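Local coordinates for protein CDP-glucose-4,6-dehydratase (Yersinia pseudotuberculosis, PDB 1RKX) that converts CDP-D-glucose into CDP-4-dehydro-6-deoxy-D-glucose, with loss of water, using bound NAD, at residues S26-Q30 / A53-M59; E140-R146 / A300-D306; P220-P226 / A287-L291; H317-N321 / N352-T356. The contacts are given in a common frame with arbitrary orientation. Numbering follows the deposited sequence.

Contact 1: S26-Q30 / A53-M59; sequences SLWLQ and ARVADGM
A residue with positive phi sets up this contact: R54 (phi 47°, psi 47°) is the C-prime residue of a Schellman motif that ends helix 49-52, and the chain it releases runs on, through helical phi/psi at V55-D57, alongside helix 20-31 on its way to strand 60-63. Residues 26-30 are regular helix, with Q30 N bonded to S26 O at 2.9 Å. The CA atoms of L27 and V55 lie 6.2 Å apart, those of Q30 and G58 6.6 Å. L27 (m,t) sends CD1 to 3.8 Å from A53 CB and CG to 4.0 Å from CG2 of V55 (t). The preceding residue, S26, has CB 3.9 Å from both V55 CG1 and M59 SD; its OG bonds to G22 O. Q30 (m,t) points toward the turn and is the residue most covered. R54 NE and D57 OD2 form a salt bridge of 2.9 Å within the turn, and neither side chain meets the helix. The helix is the first of the Rossmann fold, following the nucleotide-binding loop; S26 and L29 also touch strand 11-15. Apolar packing of L27, S26 CB, A53, V55 and M59 beside polar Q30, rather than charge pairing, thus joins turn to helix.

Contact 2: E140-R146 / A300-D306; sequences EWIWGYR and AHYLKLD
Two irregular loop segments, extended where they pair, meet through a single beta bridge between Y145 and L305, whose CA atoms are 4.7 Å apart. Backbone hydrogen bonds define it: Y145 N to K304 O at 3.0 Å and D306 N to Y145 O at 2.9 Å. G144 CA adds a CA-H...O contact of 3.2 Å to K304 O; a CB on G144 would clash with L305, so glycine permits this approach. Water supplements the pairing where the backbones separate: one molecule donates to W143 O (2.7 Å) and accepts from K304 N (3.1 Å), and another donates to Y302 O (3.1 Å) and weakly to I142 O (3.3 Å). Among side chains, H301 (chi1 p) donates from NE2 to E140 OE1 at 2.9 Å, E140 itself having positive phi (51°). Apolar contacts follow Y145 (chi1 m), with CE1 3.3 Å from L303 CD2 and CB 4.2 Å from L305 CD2. K304, extended beyond chi1, brings CE to 3.0 Å from I142 O. Backbone and water bonds therefore join loops 154 residues apart, while R146 pairs with E149 of the second subunit, and K304 with D266 of its own chain, also bonding S308 of the second subunit.

Contact 3: P220-P226 / A287-L291; sequences PVIIRNP and ASWQL
A minimal parallel sheet, strand 221-222 beside strand 289-290, sends V221 and W289 to one face and I222 and Q290 to the other; the rotamers then set how they meet. V221 (p) and W289 (p, chi2 -76°) bring V221 CG1 to 3.3 Å from W289 CB, and I223 (m,t) places CD1 3.2 Å from W289 CE3, approaching the indole obliquely. This group packs against helix 272-283, where V276 meets V221 and I223, and K273 and E277 meet W289. I222 (m,t) and Q290 (m,m) are exposed. Beyond the strands, P226 CB approaches L291 CD2 to 4.3 Å. The register pairs V221 with W289 (CA-CA 4.5 Å) and I222 with Q290 (5.0 Å). Hydrogen bonds follow the parallel pattern: V221 N to S288 O, 3.0 Å; Q290 N to V221 O, 3.0 Å; I223 N to Q290 O, 2.7 Å. V221 also touches I211 of helix 207-216. Backbone bonds thus fix the register, while aliphatic and indole groups pack one face against the helices.

Contact 4: H317-N321 / N352-T356; sequences HPRWN and NYMNT
The last turn of helix 342-355 presents carbonyls to loop 317-321, and two of the loop's side chains find partners there. R319, extended beyond chi1, donates from NH1 to Y353 O at 3.1 Å and, more weakly, to M354 O at 3.2 Å. Y353 O also accepts T356 N at 3.1 Å. T356 OG1 works both ways: it donates to N352 O at 2.7 Å and accepts W320 NE1 at 3.0 Å, with a nearly straight N-H...O angle of 168°. The relay from indole through hydroxyl to helical carbonyl satisfies all three groups. The CA atoms of R319 and T356 are 7.0 Å apart, and the T356 side chain (chi1 m) points toward the loop. Aromatic packing completes the contact. Y353 (chi1 t) directs its ring edge at the face of W320 (chi1 m) in a T-shaped pair, centroids 5.0 Å apart and planes at 73°, while R319 CD lies over the Y353 ring in a CH-pi contact, 3.8 Å from its centroid. E237 and S240 of helix 236-251 bond Y353 OH, and E237 also takes the backbone N of both R319 and W320. N321 begins the next helix as its N-cap, OD1 bonding to T324 N. Helix-end carbonyls are thus met by guanidinium and, through a hydroxyl, by indole, so polar groups are satisfied around an aromatic centre.

In the fold
Position in the fold and chemistry vary together across these four contacts, all of them partly buried. Contacts 1 and 4 lie nearer the chain's centre, about 16 Å from it, and meet each other: W28 on helix 20-31 packs on Y353 and M354 of helix 342-355, with W28 NE1 3.4 Å from M354 SD. Contact 1 is mainly apolar and belongs to the Rossmann core, whereas contact 4 combines aromatic packing with helix-end carbonyls bonded by side chains. Contacts 2 and 3 lie further out, about 20 and 27 Å from the centre, and both rely on backbone pairing, contact 3 nested in the loop that contact 2 closes. Of the four, contact 2 alone is touched by another subunit; contact 3 rests on helices of its own chain.

Contact 1: S26-Q30 / A53-M59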
# COMPACT_ATOMS: atom_id res chain seq x y z
N SER C 26 11.30 -33.34 -14.79
CA SER C 26 10.85 -34.57 -15.43
C SER C 26 11.65 -35.77 -14.92
O SER C 26 11.08 -36.82 -14.62
CB SER C 26 10.99 -34.46 -16.95
OG SER C 26 10.08 -33.48 -17.45
N LEU C 27 12.97 -35.61 -14.81
CA LEU C 27 13.82 -36.68 -14.30
C LEU C 27 13.43 -37.01 -12.86
O LEU C 27 13.37 -38.19 -12.48
CB LEU C 27 15.29 -36.26 -14.33
CG LEU C 27 16.00 -36.23 -15.68
CD1 LEU C 27 17.39 -35.61 -15.52
CD2 LEU C 27 16.10 -37.65 -16.23
N TRP C 28 13.16 -35.98 -12.07
CA TRP C 28 12.78 -36.16 -10.67
C TRP C 28 11.48 -36.95 -10.58
O TRP C 28 11.38 -37.92 -9.82
CB TRP C 28 12.60 -34.80 -9.99
CG TRP C 28 12.67 -34.85 -8.48
CD1 TRP C 28 12.40 -35.93 -7.67
CD2 TRP C 28 13.00 -33.77 -7.59
NE1 TRP C 28 12.55 -35.58 -6.35
CE2 TRP C 28 12.92 -34.26 -6.27
CE3 TRP C 28 13.36 -32.43 -7.79
CZ2 TRP C 28 13.18 -33.46 -5.15
CZ3 TRP C 28 13.62 -31.63 -6.67
CH2 TRP C 28 13.53 -32.15 -5.37
N LEU C 29 10.49 -36.54 -11.36
CA LEU C 29 9.19 -37.21 -11.39
C LEU C 29 9.36 -38.67 -11.81
O LEU C 29 8.76 -39.57 -11.23
CB LEU C 29 8.25 -36.49 -12.36
CG LEU C 29 7.76 -35.11 -11.91
CD1 LEU C 29 7.09 -34.37 -13.07
CD2 LEU C 29 6.79 -35.28 -10.75
N GLN C 30 10.19 -38.90 -12.84
CA GLN C 30 10.43 -40.26 -13.31
C GLN C 30 11.01 -41.14 -12.20
O GLN C 30 10.55 -42.26 -11.99
CB GLN C 30 11.39 -40.25 -14.51
CG GLN C 30 10.82 -39.57 -15.75
CD GLN C 30 11.84 -39.44 -16.87
OE1 GLN C 30 11.70 -38.59 -17.75
NE2 GLN C 30 12.86 -40.30 -16.85
N ALA C 53 21.09 -36.04 -20.49
CA ALA C 53 20.56 -36.83 -19.39
C ALA C 53 19.44 -37.77 -19.80
O ALA C 53 18.74 -38.32 -18.95
CB ALA C 53 20.07 -35.91 -18.26
N ARG C 54 19.27 -37.96 -21.11
CA ARG C 54 18.23 -38.85 -21.64
C ARG C 54 16.87 -38.62 -21.00
O ARG C 54 16.19 -39.57 -20.61
CB ARG C 54 18.64 -40.32 -21.44
CG ARG C 54 19.97 -40.73 -22.07
CD ARG C 54 20.10 -40.20 -23.49
NE ARG C 54 18.87 -40.37 -24.25
CZ ARG C 54 18.53 -39.62 -25.30
NH1 ARG C 54 19.34 -38.66 -25.70
NH2 ARG C 54 17.38 -39.83 -25.92
N VAL C 55 16.46 -37.36 -20.89
CA VAL C 55 15.18 -37.04 -20.29
C VAL C 55 13.98 -37.75 -20.93
O VAL C 55 13.07 -38.18 -20.22
CB VAL C 55 14.92 -35.51 -20.31
CG1 VAL C 55 13.51 -35.20 -19.86
CG2 VAL C 55 15.92 -34.80 -19.41
N ALA C 56 13.97 -37.87 -22.25
CA ALA C 56 12.84 -38.49 -22.95
C ALA C 56 12.66 -40.00 -22.77
O ALA C 56 11.53 -40.49 -22.78
CB ALA C 56 12.92 -38.17 -24.43
N ASP C 57 13.76 -40.72 -22.62
CA ASP C 57 13.71 -42.17 -22.52
C ASP C 57 12.76 -42.77 -21.49
O ASP C 57 12.21 -43.85 -21.72
CB ASP C 57 15.12 -42.72 -22.33
CG ASP C 57 16.04 -42.31 -23.46
OD1 ASP C 57 15.55 -41.68 -24.42
OD2 ASP C 57 17.25 -42.61 -23.39
N GLY C 58 12.56 -42.09 -20.37
CA GLY C 58 11.67 -42.64 -19.35
C GLY C 58 10.30 -41.98 -19.28
O GLY C 58 9.63 -42.05 -18.24
N MET C 59 9.87 -41.35 -20.37
CA MET C 59 8.58 -40.66 -20.37
C MET C 59 8.03 -40.52 -21.79
O MET C 59 8.67 -40.92 -22.75
CB MET C 59 8.76 -39.26 -19.78
CG MET C 59 9.63 -38.35 -20.65
SD MET C 59 9.96 -36.70 -19.97
CE MET C 59 8.33 -35.94 -20.14

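Contact 2: E140-R146 / A300-D306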
# COMPACT_ATOMS: atom_id res chain seq x y z
N GLU C 140 12.13 -1.17 -7.33
CA GLU C 140 13.53 -0.81 -7.23
C GLU C 140 13.96 -0.52 -5.79
O GLU C 140 14.57 0.51 -5.50
CB GLU C 140 13.82 0.42 -8.10
CG GLU C 140 13.80 0.15 -9.60
CD GLU C 140 14.99 -0.67 -10.07
OE1 GLU C 140 15.10 -1.85 -9.68
OE2 GLU C 140 15.83 -0.13 -10.82
N TRP C 141 13.65 -1.44 -4.88
CA TRP C 141 14.03 -1.27 -3.48
C TRP C 141 14.77 -2.49 -2.94
O TRP C 141 14.89 -3.52 -3.62
CB TRP C 141 12.80 -0.96 -2.62
CG TRP C 141 11.70 -1.97 -2.69
CD1 TRP C 141 11.82 -3.30 -3.01
CD2 TRP C 141 10.32 -1.77 -2.35
NE1 TRP C 141 10.60 -3.93 -2.89
CE2 TRP C 141 9.67 -3.01 -2.48
CE3 TRP C 141 9.58 -0.65 -1.93
CZ2 TRP C 141 8.30 -3.17 -2.21
CZ3 TRP C 141 8.22 -0.81 -1.67
CH2 TRP C 141 7.60 -2.07 -1.81
N ILE C 142 15.23 -2.38 -1.71
CA ILE C 142 16.00 -3.44 -1.07
C ILE C 142 15.20 -4.60 -0.48
O ILE C 142 15.78 -5.57 -0.01
CB ILE C 142 16.87 -2.84 0.06
CG1 ILE C 142 17.69 -1.67 -0.47
CG2 ILE C 142 17.80 -3.89 0.62
CD1 ILE C 142 18.56 -1.00 0.57
N TRP C 143 13.88 -4.51 -0.52
CA TRP C 143 13.06 -5.55 0.07
C TRP C 143 12.56 -6.67 -0.84
O TRP C 143 12.29 -6.45 -2.02
CB TRP C 143 11.86 -4.90 0.77
CG TRP C 143 12.27 -3.99 1.90
CD1 TRP C 143 12.93 -4.35 3.03
CD2 TRP C 143 12.02 -2.59 2.00
NE1 TRP C 143 13.11 -3.26 3.84
CE2 TRP C 143 12.56 -2.16 3.24
CE3 TRP C 143 11.40 -1.64 1.18
CZ2 TRP C 143 12.49 -0.83 3.67
CZ3 TRP C 143 11.33 -0.32 1.60
CH2 TRP C 143 11.88 0.07 2.84
N GLY C 144 12.44 -7.86 -0.28
CA GLY C 144 11.94 -9.00 -1.03
C GLY C 144 10.45 -8.85 -1.21
O GLY C 144 9.74 -8.46 -0.28
N TYR C 145 9.95 -9.17 -2.40
CA TYR C 145 8.53 -9.04 -2.68
C TYR C 145 7.66 -10.08 -2.01
O TYR C 145 8.04 -11.24 -1.86
CB TYR C 145 8.29 -9.07 -4.19
CG TYR C 145 8.86 -7.85 -4.87
CD1 TYR C 145 10.19 -7.81 -5.28
CD2 TYR C 145 8.08 -6.70 -5.02
CE1 TYR C 145 10.74 -6.64 -5.82
CE2 TYR C 145 8.61 -5.54 -5.55
CZ TYR C 145 9.94 -5.51 -5.94
OH TYR C 145 10.45 -4.33 -6.44
N ARG C 146 6.47 -9.65 -1.60
CA ARG C 146 5.52 -10.52 -0.93
C ARG C 146 4.47 -10.88 -1.99
O ARG C 146 4.23 -10.11 -2.92
CB ARG C 146 4.95 -9.78 0.29
CG ARG C 146 6.11 -9.18 1.12
CD ARG C 146 5.79 -8.67 2.53
NE ARG C 146 5.02 -7.43 2.55
CZ ARG C 146 5.16 -6.46 3.45
NH1 ARG C 146 6.05 -6.55 4.43
NH2 ARG C 146 4.38 -5.40 3.38
N ALA C 300 22.50 -0.50 -6.24
CA ALA C 300 22.10 -0.25 -4.86
C ALA C 300 21.25 -1.40 -4.32
O ALA C 300 21.21 -1.64 -3.11
CB ALA C 300 21.32 1.06 -4.78
N HIS C 301 20.59 -2.12 -5.21
CA HIS C 301 19.74 -3.22 -4.80
C HIS C 301 19.59 -4.26 -5.90
O HIS C 301 19.93 -4.02 -7.06
CB HIS C 301 18.35 -2.69 -4.45
CG HIS C 301 17.71 -1.93 -5.56
ND1 HIS C 301 18.01 -0.62 -5.84
CD2 HIS C 301 16.83 -2.32 -6.52
CE1 HIS C 301 17.35 -0.23 -6.92
NE2 HIS C 301 16.63 -1.25 -7.35
N TYR C 302 19.05 -5.41 -5.52
CA TYR C 302 18.81 -6.51 -6.46
C TYR C 302 17.46 -7.12 -6.13
O TYR C 302 17.04 -7.14 -4.97
CB TYR C 302 19.92 -7.56 -6.35
CG TYR C 302 20.18 -8.05 -4.95
CD1 TYR C 302 19.48 -9.14 -4.43
CD2 TYR C 302 21.13 -7.43 -4.14
CE1 TYR C 302 19.71 -9.59 -3.13
CE2 TYR C 302 21.37 -7.87 -2.84
CZ TYR C 302 20.66 -8.95 -2.34
OH TYR C 302 20.90 -9.40 -1.07
N LEU C 303 16.77 -7.61 -7.15
CA LEU C 303 15.46 -8.23 -7.03
C LEU C 303 15.51 -9.50 -6.20
O LEU C 303 16.30 -10.40 -6.48
CB LEU C 303 14.92 -8.55 -8.43
CG LEU C 303 13.46 -8.98 -8.67
CD1 LEU C 303 13.12 -10.22 -7.86
CD2 LEU C 303 12.54 -7.83 -8.31
N LYS C 304 14.67 -9.58 -5.17
CA LYS C 304 14.61 -10.77 -4.33
C LYS C 304 13.18 -11.00 -3.86
O LYS C 304 12.34 -10.11 -3.96
CB LYS C 304 15.56 -10.66 -3.13
CG LYS C 304 15.18 -9.62 -2.11
CD LYS C 304 16.17 -9.63 -0.95
CE LYS C 304 15.78 -8.61 0.11
NZ LYS C 304 16.69 -8.64 1.27
N LEU C 305 12.92 -12.19 -3.33
CA LEU C 305 11.58 -12.54 -2.89
C LEU C 305 11.51 -12.89 -1.42
O LEU C 305 12.47 -13.41 -0.84
CB LEU C 305 11.08 -13.74 -3.70
CG LEU C 305 11.11 -13.66 -5.23
CD1 LEU C 305 10.55 -14.97 -5.82
CD2 LEU C 305 10.29 -12.48 -5.70
N ASP C 306 10.38 -12.60 -0.80
CA ASP C 306 10.16 -12.95 0.59
C ASP C 306 9.44 -14.29 0.50
O ASP C 306 8.34 -14.36 -0.07
CB ASP C 306 9.27 -11.92 1.28
CG ASP C 306 9.04 -12.24 2.74
OD1 ASP C 306 8.69 -13.40 3.05
OD2 ASP C 306 9.20 -11.34 3.58
O HOH W 1 18.16 -6.24 -2.21
O HOH W 2 13.72 -6.72 -4.31

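Contact 3: P220-P226 / A287-L291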
# COMPACT_ATOMS: atom_id res chain seq x y z
N PRO C 220 40.75 -18.15 -19.01
CA PRO C 220 40.40 -17.39 -17.81
C PRO C 220 39.00 -16.82 -17.96
O PRO C 220 38.65 -16.30 -19.03
CB PRO C 220 41.46 -16.29 -17.77
CG PRO C 220 42.63 -16.92 -18.47
CD PRO C 220 41.97 -17.61 -19.63
N VAL C 221 38.18 -16.91 -16.92
CA VAL C 221 36.84 -16.37 -17.00
C VAL C 221 36.90 -14.88 -16.71
O VAL C 221 37.42 -14.45 -15.68
CB VAL C 221 35.88 -17.07 -16.00
CG1 VAL C 221 36.41 -16.96 -14.59
CG2 VAL C 221 34.49 -16.45 -16.10
N ILE C 222 36.37 -14.09 -17.64
CA ILE C 222 36.37 -12.64 -17.51
C ILE C 222 35.16 -12.20 -16.70
O ILE C 222 34.03 -12.62 -16.96
CB ILE C 222 36.31 -11.95 -18.88
CG1 ILE C 222 37.46 -12.45 -19.76
CG2 ILE C 222 36.40 -10.44 -18.70
CD1 ILE C 222 37.42 -11.92 -21.18
N ILE C 223 35.39 -11.34 -15.72
CA ILE C 223 34.33 -10.83 -14.87
C ILE C 223 34.09 -9.35 -15.12
O ILE C 223 35.04 -8.57 -15.22
CB ILE C 223 34.67 -11.02 -13.38
CG1 ILE C 223 34.86 -12.50 -13.07
CG2 ILE C 223 33.57 -10.42 -12.51
CD1 ILE C 223 35.16 -12.78 -11.61
N ARG C 224 32.82 -8.96 -15.22
CA ARG C 224 32.49 -7.56 -15.43
C ARG C 224 32.21 -6.89 -14.09
O ARG C 224 33.06 -6.17 -13.56
CB ARG C 224 31.29 -7.40 -16.36
CG ARG C 224 31.68 -7.47 -17.83
CD ARG C 224 31.49 -8.86 -18.40
NE ARG C 224 30.13 -9.04 -18.90
CZ ARG C 224 29.58 -8.31 -19.87
NH1 ARG C 224 30.29 -7.34 -20.45
NH2 ARG C 224 28.34 -8.54 -20.27
N ASN C 225 31.03 -7.12 -13.53
CA ASN C 225 30.70 -6.54 -12.24
C ASN C 225 30.88 -7.58 -11.14
O ASN C 225 29.99 -8.38 -10.88
CB ASN C 225 29.26 -6.00 -12.22
CG ASN C 225 28.88 -5.42 -10.87
OD1 ASN C 225 29.70 -4.81 -10.18
ND2 ASN C 225 27.62 -5.61 -10.48
N PRO C 226 32.05 -7.56 -10.48
CA PRO C 226 32.41 -8.48 -9.39
C PRO C 226 31.54 -8.34 -8.15
O PRO C 226 31.54 -9.22 -7.29
CB PRO C 226 33.86 -8.12 -9.12
CG PRO C 226 33.86 -6.64 -9.36
CD PRO C 226 33.09 -6.53 -10.65
N ALA C 287 41.71 -23.42 -13.99
CA ALA C 287 40.73 -22.38 -13.67
C ALA C 287 41.38 -21.12 -13.10
O ALA C 287 42.25 -21.19 -12.24
CB ALA C 287 39.70 -22.93 -12.68
N SER C 288 40.93 -19.97 -13.60
CA SER C 288 41.43 -18.67 -13.16
C SER C 288 40.44 -17.62 -13.64
O SER C 288 39.51 -17.94 -14.38
CB SER C 288 42.81 -18.39 -13.76
OG SER C 288 42.70 -18.13 -15.15
N TRP C 289 40.63 -16.38 -13.23
CA TRP C 289 39.73 -15.31 -13.65
C TRP C 289 40.39 -13.95 -13.69
O TRP C 289 41.40 -13.72 -13.03
CB TRP C 289 38.52 -15.24 -12.71
CG TRP C 289 38.88 -14.99 -11.28
CD1 TRP C 289 39.40 -15.89 -10.40
CD2 TRP C 289 38.74 -13.76 -10.57
NE1 TRP C 289 39.60 -15.29 -9.17
CE2 TRP C 289 39.20 -13.98 -9.25
CE3 TRP C 289 38.27 -12.48 -10.91
CZ2 TRP C 289 39.20 -12.98 -8.28
CZ3 TRP C 289 38.28 -11.48 -9.94
CH2 TRP C 289 38.74 -11.74 -8.64
N GLN C 290 39.80 -13.05 -14.47
CA GLN C 290 40.31 -11.70 -14.62
C GLN C 290 39.14 -10.73 -14.68
O GLN C 290 38.05 -11.08 -15.14
CB GLN C 290 41.15 -11.58 -15.89
CG GLN C 290 42.38 -12.48 -15.91
CD GLN C 290 43.32 -12.22 -14.75
OE1 GLN C 290 43.73 -11.08 -14.51
NE2 GLN C 290 43.67 -13.27 -14.02
N LEU C 291 39.37 -9.50 -14.22
CA LEU C 291 38.33 -8.47 -14.22
C LEU C 291 38.01 -7.97 -15.63
O LEU C 291 38.91 -7.66 -16.41
CB LEU C 291 38.76 -7.30 -13.34
CG LEU C 291 38.86 -7.61 -11.84
CD1 LEU C 291 39.35 -6.38 -11.10
CD2 LEU C 291 37.50 -8.04 -11.32

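Contact 4: H317-N321 / N352-T356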
# COMPACT_ATOMS: atom_id res chain seq x y z
N HIS C 317 11.54 -25.33 2.74
CA HIS C 317 12.81 -24.75 3.17
C HIS C 317 13.95 -25.19 2.26
O HIS C 317 14.04 -26.36 1.88
CB HIS C 317 13.12 -25.19 4.61
CG HIS C 317 13.28 -26.67 4.76
ND1 HIS C 317 12.26 -27.56 4.49
CD2 HIS C 317 14.34 -27.42 5.13
CE1 HIS C 317 12.69 -28.79 4.69
NE2 HIS C 317 13.95 -28.74 5.08
N PRO C 318 14.83 -24.25 1.87
CA PRO C 318 15.95 -24.62 1.00
C PRO C 318 16.86 -25.59 1.75
O PRO C 318 16.85 -25.62 2.98
CB PRO C 318 16.62 -23.28 0.70
CG PRO C 318 16.27 -22.44 1.90
CD PRO C 318 14.83 -22.81 2.15
N ARG C 319 17.66 -26.36 1.02
CA ARG C 319 18.52 -27.36 1.65
C ARG C 319 20.01 -27.15 1.46
O ARG C 319 20.80 -27.61 2.28
CB ARG C 319 18.15 -28.75 1.14
CG ARG C 319 16.68 -29.07 1.22
CD ARG C 319 16.39 -30.49 0.79
NE ARG C 319 14.95 -30.73 0.75
CZ ARG C 319 14.39 -31.93 0.69
NH1 ARG C 319 15.14 -33.02 0.66
NH2 ARG C 319 13.06 -32.03 0.66
N TRP C 320 20.40 -26.46 0.39
CA TRP C 320 21.82 -26.24 0.13
C TRP C 320 22.25 -24.77 0.10
O TRP C 320 21.61 -23.95 -0.55
CB TRP C 320 22.22 -26.86 -1.22
CG TRP C 320 22.06 -28.34 -1.32
CD1 TRP C 320 21.92 -29.24 -0.30
CD2 TRP C 320 22.06 -29.11 -2.53
NE1 TRP C 320 21.84 -30.52 -0.80
CE2 TRP C 320 21.93 -30.47 -2.17
CE3 TRP C 320 22.18 -28.78 -3.89
CZ2 TRP C 320 21.90 -31.50 -3.11
CZ3 TRP C 320 22.15 -29.81 -4.83
CH2 TRP C 320 22.01 -31.15 -4.44
N ASN C 321 23.33 -24.45 0.79
CA ASN C 321 23.84 -23.09 0.78
C ASN C 321 24.47 -22.96 -0.60
O ASN C 321 24.55 -23.94 -1.34
CB ASN C 321 24.88 -22.87 1.88
CG ASN C 321 26.03 -23.84 1.80
OD1 ASN C 321 26.71 -23.94 0.78
ND2 ASN C 321 26.26 -24.57 2.89
N ASN C 352 20.73 -37.31 -3.83
CA ASN C 352 21.56 -36.61 -2.86
C ASN C 352 20.77 -35.46 -2.25
O ASN C 352 20.84 -35.20 -1.05
CB ASN C 352 22.83 -36.07 -3.52
CG ASN C 352 23.84 -37.16 -3.80
OD1 ASN C 352 24.78 -36.96 -4.58
ND2 ASN C 352 23.68 -38.30 -3.15
N TYR C 353 20.01 -34.76 -3.09
CA TYR C 353 19.20 -33.64 -2.63
C TYR C 353 18.12 -34.12 -1.67
O TYR C 353 17.97 -33.59 -0.57
CB TYR C 353 18.53 -32.92 -3.80
CG TYR C 353 17.78 -31.68 -3.39
CD1 TYR C 353 18.44 -30.46 -3.25
CD2 TYR C 353 16.42 -31.74 -3.10
CE1 TYR C 353 17.76 -29.33 -2.82
CE2 TYR C 353 15.73 -30.60 -2.67
CZ TYR C 353 16.41 -29.40 -2.53
OH TYR C 353 15.74 -28.28 -2.11
N MET C 354 17.35 -35.12 -2.10
CA MET C 354 16.28 -35.63 -1.26
C MET C 354 16.77 -36.19 0.06
O MET C 354 16.08 -36.08 1.07
CB MET C 354 15.48 -36.70 -1.99
CG MET C 354 14.59 -36.15 -3.10
SD MET C 354 13.12 -37.16 -3.36
CE MET C 354 13.79 -38.46 -4.41
N ASN C 355 17.96 -36.79 0.06
CA ASN C 355 18.52 -37.36 1.28
C ASN C 355 19.23 -36.35 2.17
O ASN C 355 19.58 -36.66 3.31
CB ASN C 355 19.49 -38.49 0.93
CG ASN C 355 18.80 -39.69 0.30
OD1 ASN C 355 17.79 -40.17 0.81
ND2 ASN C 355 19.35 -40.17 -0.81
N THR C 356 19.45 -35.14 1.66
CA THR C 356 20.11 -34.11 2.46
C THR C 356 19.22 -33.80 3.66
O THR C 356 18.13 -33.27 3.51
CB THR C 356 20.33 -32.81 1.65
OG1 THR C 356 21.23 -33.09 0.56
CG2 THR C 356 20.94 -31.73 2.53